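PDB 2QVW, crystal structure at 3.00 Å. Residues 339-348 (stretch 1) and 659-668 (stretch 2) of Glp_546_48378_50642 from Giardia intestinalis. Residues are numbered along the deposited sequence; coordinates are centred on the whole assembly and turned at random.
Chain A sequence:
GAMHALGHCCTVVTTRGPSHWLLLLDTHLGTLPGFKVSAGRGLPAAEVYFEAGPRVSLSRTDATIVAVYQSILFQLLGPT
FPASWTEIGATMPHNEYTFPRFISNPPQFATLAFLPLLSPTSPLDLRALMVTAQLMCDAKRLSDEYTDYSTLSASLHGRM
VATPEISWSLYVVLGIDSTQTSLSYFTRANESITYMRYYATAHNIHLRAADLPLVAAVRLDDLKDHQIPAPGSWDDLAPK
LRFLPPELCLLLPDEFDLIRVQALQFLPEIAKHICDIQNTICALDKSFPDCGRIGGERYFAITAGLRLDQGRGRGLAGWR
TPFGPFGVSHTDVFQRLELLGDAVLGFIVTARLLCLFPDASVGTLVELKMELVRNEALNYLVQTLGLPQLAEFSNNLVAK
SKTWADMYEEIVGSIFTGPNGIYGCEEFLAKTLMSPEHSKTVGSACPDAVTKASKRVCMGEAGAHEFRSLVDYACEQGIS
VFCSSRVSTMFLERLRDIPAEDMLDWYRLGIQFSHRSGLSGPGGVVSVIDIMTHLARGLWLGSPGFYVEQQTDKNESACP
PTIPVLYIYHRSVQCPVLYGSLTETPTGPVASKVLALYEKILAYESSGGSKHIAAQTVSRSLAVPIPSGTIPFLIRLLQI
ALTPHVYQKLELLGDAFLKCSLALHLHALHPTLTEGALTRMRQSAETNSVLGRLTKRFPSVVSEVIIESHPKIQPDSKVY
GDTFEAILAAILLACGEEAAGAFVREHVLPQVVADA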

# COMPACT_ATOMS: atom_id res chain seq x y z
N LEU A 339 10.15 -2.48 -6.86
CA LEU A 339 10.66 -1.92 -8.11
C LEU A 339 10.67 -0.41 -7.97
O LEU A 339 11.65 0.24 -8.34
CB LEU A 339 9.75 -2.34 -9.27
CG LEU A 339 10.05 -1.88 -10.69
CD1 LEU A 339 11.43 -2.32 -11.10
CD2 LEU A 339 9.02 -2.45 -11.65
N LEU A 340 9.58 0.13 -7.44
CA LEU A 340 9.46 1.56 -7.24
C LEU A 340 10.25 2.06 -6.03
O LEU A 340 10.77 3.17 -6.03
CB LEU A 340 8.00 1.95 -7.05
CG LEU A 340 7.81 3.46 -6.95
CD1 LEU A 340 7.95 4.08 -8.32
CD2 LEU A 340 6.44 3.76 -6.37
N GLY A 341 10.33 1.24 -4.99
CA GLY A 341 11.06 1.64 -3.80
C GLY A 341 12.53 1.71 -4.13
O GLY A 341 13.27 2.55 -3.62
N ASP A 342 12.96 0.80 -5.00
CA ASP A 342 14.35 0.73 -5.43
C ASP A 342 14.79 2.07 -6.07
O ASP A 342 15.88 2.59 -5.78
CB ASP A 342 14.48 -0.39 -6.46
CG ASP A 342 15.91 -0.72 -6.78
OD1 ASP A 342 16.72 0.22 -6.95
OD2 ASP A 342 16.23 -1.93 -6.86
N ALA A 343 13.92 2.61 -6.92
CA ALA A 343 14.16 3.86 -7.63
C ALA A 343 14.12 5.13 -6.77
O ALA A 343 14.97 6.00 -6.92
CB ALA A 343 13.18 3.98 -8.77
N VAL A 344 13.13 5.25 -5.89
CA VAL A 344 13.02 6.42 -5.02
C VAL A 344 14.18 6.39 -4.05
O VAL A 344 14.79 7.41 -3.76
CB VAL A 344 11.72 6.43 -4.19
CG1 VAL A 344 10.52 6.56 -5.09
CG2 VAL A 344 11.62 5.17 -3.39
N LEU A 345 14.48 5.20 -3.54
CA LEU A 345 15.57 5.01 -2.61
C LEU A 345 16.85 5.43 -3.31
O LEU A 345 17.69 6.11 -2.73
CB LEU A 345 15.67 3.55 -2.22
CG LEU A 345 17.02 3.08 -1.65
CD1 LEU A 345 17.44 3.95 -0.47
CD2 LEU A 345 16.91 1.64 -1.23
N GLY A 346 16.98 5.02 -4.57
CA GLY A 346 18.16 5.37 -5.33
C GLY A 346 18.32 6.86 -5.51
O GLY A 346 19.41 7.41 -5.36
N PHE A 347 17.22 7.52 -5.85
CA PHE A 347 17.24 8.97 -6.05
C PHE A 347 17.57 9.75 -4.79
O PHE A 347 18.34 10.70 -4.82
CB PHE A 347 15.89 9.46 -6.59
CG PHE A 347 15.74 10.94 -6.52
CD1 PHE A 347 16.71 11.77 -7.05
CD2 PHE A 347 14.64 11.51 -5.89
CE1 PHE A 347 16.59 13.15 -6.95
CE2 PHE A 347 14.51 12.88 -5.78
CZ PHE A 347 15.48 13.71 -6.31
N ILE A 348 16.96 9.35 -3.67
CA ILE A 348 17.21 10.02 -2.40
C ILE A 348 18.70 9.97 -2.12
O ILE A 348 19.35 11.00 -1.93
CB ILE A 348 16.48 9.30 -1.23
CG1 ILE A 348 14.96 9.27 -1.47
CG2 ILE A 348 16.81 9.99 0.10
CD1 ILE A 348 14.27 10.60 -1.30
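Stretch 2, residues 659-668: KCSLALHLHA

Stretch 2 is helical throughout, like stretch 1, and both helices extend beyond the residues described at each end. Within stretch 1 the i to i+4 ladder is regular, from Val344 N to Leu340 O at 3.1 Å through to Ile348 N to Val344 O at 2.9 Å. In stretch 2 the ladder opens with a weak bond, Ala663 N to Lys659 O at 3.4 Å, and tightens further along, reaching 2.7 Å between His667 N and Ala663 O. The two segments belong to one chain but are more than 300 residues apart in sequence. They run in roughly opposite directions: the angle between their N-to-C directions is 152°, the signed crossing angle is -152°, and the axes approach to 8.5 Å. The register follows from this direction. Ala343 CA lies 4.8 Å from Cys660 CA, and three residues back in stretch 1 and three on in stretch 2, Leu340 CA lies 6.2 Å from Ala663 CA. The backbones are thus closer at Ala343 and Cys660, where both side chains are small.

Ala343 points its CB toward stretch 2 and rests against the backbone there, with Ala343 CB 3.9 Å from Cys660 CA and 4.1 Å from Lys659 O. Cys660 directs its CA-to-CB bond sideways, yet stretch 1 covers 81 Å² of it, as much as stretch 2 covers of Leu340. Its SG, with chi1 in the t well, packs at 3.3 Å from Val344 CG1, a tight apolar contact, while Cys660 CB meets Phe347 CB at 4.2 Å. Phe347 leaves its backbone toward stretch 2, but the end of its side chain leads away, so it is the base of the residue that touches Cys660. Gly346 has no side chain to offer and makes no contact with stretch 2.

At the other end of the contact, Leu340 is the main apolar residue of stretch 1, pointing toward stretch 2 with chi1 t and chi2 p. Its CD1 sits 3.7 Å from Ala663 CB and reaches on to Leu664, with Leu340 CD1 3.8 Å from Leu664 N and 4.5 Å from Leu664 CB. Leu340 CD2 lies over one face of the His667 ring, 4.3 Å from His667 CD2. This one leucine therefore spans about a turn of the opposing helix.

The charged pair lies beside the apolar contacts. Lys659 points toward stretch 1 with all four chi angles t, and this extended chain brings Lys659 NZ to 3.9 Å from Asp342 OD1, a long salt bridge. Asp342 leaves its backbone sideways, but its end comes nearer. No hydrogen bond links the two stretches, so packing and this one ionic contact join them, and together they bury 394 Å². Ser661, Leu662, His665, Leu666 and Ala668 do not touch stretch 1; among them, His665 ND1 donates a hydrogen bond to Ser661 O at 3.1 Å, within its own helix.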

# COMPACT_ATOMS: atom_id res chain seq x y z
N LYS A 659 14.76 8.09 -13.49
CA LYS A 659 14.45 6.70 -13.22
C LYS A 659 13.28 6.60 -12.25
O LYS A 659 12.39 5.77 -12.42
CB LYS A 659 15.65 5.98 -12.63
CG LYS A 659 15.41 4.48 -12.43
CD LYS A 659 16.52 3.82 -11.63
CE LYS A 659 16.24 2.33 -11.44
NZ LYS A 659 17.19 1.66 -10.49
N CYS A 660 13.30 7.44 -11.23
CA CYS A 660 12.23 7.46 -10.23
C CYS A 660 10.92 7.96 -10.86
O CYS A 660 9.87 7.32 -10.75
CB CYS A 660 12.65 8.38 -9.09
SG CYS A 660 11.61 8.29 -7.65
N SER A 661 11.00 9.11 -11.52
CA SER A 661 9.87 9.73 -12.17
C SER A 661 9.10 8.76 -13.05
O SER A 661 7.92 8.51 -12.82
CB SER A 661 10.37 10.91 -13.01
OG SER A 661 9.30 11.58 -13.65
N LEU A 662 9.76 8.22 -14.07
CA LEU A 662 9.13 7.28 -14.99
C LEU A 662 8.42 6.14 -14.27
O LEU A 662 7.22 5.92 -14.47
CB LEU A 662 10.16 6.67 -15.93
CG LEU A 662 10.59 7.55 -17.10
CD1 LEU A 662 11.67 6.82 -17.89
CD2 LEU A 662 9.37 7.88 -17.98
N ALA A 663 9.18 5.41 -13.47
CA ALA A 663 8.65 4.29 -12.71
C ALA A 663 7.29 4.69 -12.15
O ALA A 663 6.31 3.95 -12.26
CB ALA A 663 9.60 3.94 -11.58
N LEU A 664 7.26 5.87 -11.56
CA LEU A 664 6.05 6.41 -10.97
C LEU A 664 4.96 6.56 -12.02
O LEU A 664 3.89 5.97 -11.90
CB LEU A 664 6.36 7.76 -10.34
CG LEU A 664 5.45 8.23 -9.21
CD1 LEU A 664 5.90 9.61 -8.80
CD2 LEU A 664 4.00 8.25 -9.66
N HIS A 665 5.25 7.35 -13.05
CA HIS A 665 4.28 7.58 -14.12
C HIS A 665 3.74 6.30 -14.74
O HIS A 665 2.59 6.26 -15.16
CB HIS A 665 4.90 8.47 -15.21
CG HIS A 665 4.98 9.91 -14.83
ND1 HIS A 665 6.13 10.49 -14.35
CD2 HIS A 665 4.05 10.89 -14.85
CE1 HIS A 665 5.91 11.77 -14.09
NE2 HIS A 665 4.65 12.04 -14.38
N LEU A 666 4.56 5.26 -14.80
CA LEU A 666 4.10 3.99 -15.35
C LEU A 666 3.25 3.29 -14.30
O LEU A 666 2.13 2.83 -14.58
CB LEU A 666 5.28 3.09 -15.72
CG LEU A 666 6.32 3.57 -16.73
CD1 LEU A 666 7.07 2.34 -17.28
CD2 LEU A 666 5.64 4.33 -17.88
N HIS A 667 3.80 3.21 -13.08
CA HIS A 667 3.14 2.59 -11.94
C HIS A 667 1.69 3.03 -11.88
O HIS A 667 0.79 2.22 -11.65
CB HIS A 667 3.85 3.00 -10.65
CG HIS A 667 3.30 2.36 -9.42
ND1 HIS A 667 3.38 1.00 -9.19
CD2 HIS A 667 2.67 2.88 -8.34
CE1 HIS A 667 2.82 0.72 -8.03
NE2 HIS A 667 2.38 1.84 -7.49
N ALA A 668 1.47 4.32 -12.08
CA ALA A 668 0.12 4.85 -12.06
C ALA A 668 -0.61 4.45 -13.34
O ALA A 668 -1.76 4.02 -13.29
CB ALA A 668 0.17 6.35 -11.96